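Local coordinates for sensor histidine kinase (Pseudomonas syringae pv. tomato, PDB 3CIT), which probably serves as a phosphorelay sensor kinase of a two-component system, this chain being its GAF domain, at residues L134-L137 / A138-A142. Sequence-based numbering, arbitrary orientation.
Sequences LQLL and ATLLA
Four successive i to i+4 backbone hydrogen bonds join Leu-134–Leu-137 to the next turn of the same alpha-helix, a local contact that illustrates how one buried helix can serve several neighbours at once. The amides of Ala-138, Thr-139, Leu-140 and Leu-141 donate to the carbonyls of Leu-134, Gln-135, Leu-136 and Leu-137. Leu-140 N to Leu-136 O is short at 2.8 Å, whereas Leu-141 N to Leu-137 O is the straightest, with 175° at the hydrogen.

A side-chain hydroxyl adds a weaker polar contact. With chi1 at -70°, Thr-139 OG1 lies beside its own backbone N and leans back over the preceding turn, 3.3 Å from Gln-135 O; any bond there is weak and not settled, since the hydroxyl proton could go to a different acceptor.

Apolar contact between the turns is slight, Leu-136 CG lying 4.5 Å from Leu-140 CD1. Separately, the isobutyl group of Leu-140 lies against the preceding turn's carbonyl, CG 3.5 Å from Leu-136 O.

Helix 128-156 lies between the antiparallel sheet of the GAF domain, where Leu-134 and Ala-142 touch strand 98-105, and helices 3-26 and 29-43. Leu-134 and Leu-137 pack on both helices, Leu-141 on the latter. Leu-136, Thr-139 and Leu-140 meet Leu-17, Ile-25 and Leu-140 of the second subunit, consistent with a helical dimer interface.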
loop_
_atom_site.group_PDB
_atom_site.type_symbol
_atom_site.label_atom_id
_atom_site.label_comp_id
_atom_site.label_asym_id
_atom_site.label_seq_id
_atom_site.Cartn_x
_atom_site.Cartn_y
_atom_site.Cartn_z
ATOM N N LEU A 134 -6.908 9.721 0.771
ATOM C CA LEU A 134 -7.087 10.143 -0.622
ATOM C C LEU A 134 -6.879 8.986 -1.595
ATOM O O LEU A 134 -7.607 8.886 -2.573
ATOM C CB LEU A 134 -6.155 11.307 -0.993
ATOM C CG LEU A 134 -6.430 12.605 -0.228
ATOM C CD1 LEU A 134 -5.458 13.699 -0.598
ATOM C CD2 LEU A 134 -7.865 13.085 -0.474
ATOM N N GLN A 135 -5.907 8.121 -1.332
ATOM C CA GLN A 135 -5.722 6.927 -2.149
ATOM C C GLN A 135 -6.957 6.024 -2.121
ATOM O O GLN A 135 -7.406 5.521 -3.152
ATOM C CB GLN A 135 -4.465 6.144 -1.730
ATOM C CG GLN A 135 -4.275 4.877 -2.604
ATOM C CD GLN A 135 -4.109 5.190 -4.140
ATOM O OE1 GLN A 135 -5.077 5.092 -4.976
ATOM N NE2 GLN A 135 -2.883 5.581 -4.501
ATOM N N LEU A 136 -7.533 5.805 -0.944
ATOM C CA LEU A 136 -8.790 5.047 -0.892
ATOM C C LEU A 136 -9.934 5.764 -1.627
ATOM O O LEU A 136 -10.749 5.137 -2.307
ATOM C CB LEU A 136 -9.196 4.741 0.552
ATOM C CG LEU A 136 -10.472 3.897 0.702
ATOM C CD1 LEU A 136 -10.315 2.522 -0.005
ATOM C CD2 LEU A 136 -10.814 3.709 2.184
ATOM N N LEU A 137 -10.054 7.073 -1.464
ATOM C CA LEU A 137 -11.084 7.822 -2.227
ATOM C C LEU A 137 -10.933 7.597 -3.761
ATOM O O LEU A 137 -11.939 7.404 -4.489
ATOM C CB LEU A 137 -10.981 9.299 -1.918
ATOM C CG LEU A 137 -12.139 10.168 -2.338
ATOM C CD1 LEU A 137 -13.421 9.597 -1.714
ATOM C CD2 LEU A 137 -11.836 11.588 -1.815
ATOM N N ALA A 138 -9.687 7.598 -4.245
ATOM C CA ALA A 138 -9.405 7.278 -5.661
ATOM C C ALA A 138 -9.845 5.863 -6.023
ATOM O O ALA A 138 -10.386 5.630 -7.081
ATOM C CB ALA A 138 -7.907 7.488 -6.027
ATOM N N THR A 139 -9.597 4.926 -5.134
ATOM C CA THR A 139 -10.007 3.550 -5.313
ATOM C C THR A 139 -11.526 3.403 -5.365
ATOM O O THR A 139 -12.071 2.642 -6.183
ATOM C CB THR A 139 -9.357 2.676 -4.211
ATOM O OG1 THR A 139 -7.946 2.587 -4.470
ATOM C CG2 THR A 139 -9.971 1.304 -4.179
ATOM N N LEU A 140 -12.232 4.139 -4.512
ATOM C CA LEU A 140 -13.695 4.138 -4.534
ATOM C C LEU A 140 -14.225 4.717 -5.854
ATOM O O LEU A 140 -15.073 4.113 -6.517
ATOM C CB LEU A 140 -14.259 4.935 -3.361
ATOM C CG LEU A 140 -14.075 4.263 -2.022
ATOM C CD1 LEU A 140 -14.407 5.259 -0.917
ATOM C CD2 LEU A 140 -14.948 2.981 -1.935
ATOM N N LEU A 141 -13.690 5.874 -6.238
ATOM C CA LEU A 141 -13.982 6.461 -7.535
ATOM C C LEU A 141 -13.732 5.459 -8.703
ATOM O O LEU A 141 -14.578 5.281 -9.584
ATOM C CB LEU A 141 -13.166 7.733 -7.742
ATOM C CG LEU A 141 -13.431 8.461 -9.078
ATOM C CD1 LEU A 141 -14.913 8.879 -9.279
ATOM C CD2 LEU A 141 -12.411 9.624 -9.282
ATOM N N ALA A 142 -12.565 4.849 -8.717
ATOM C CA ALA A 142 -12.211 3.887 -9.748
ATOM C C ALA A 142 -13.234 2.783 -9.909
ATOM O O ALA A 142 -13.607 2.448 -11.032
ATOM C CB ALA A 142 -10.786 3.282 -9.497
#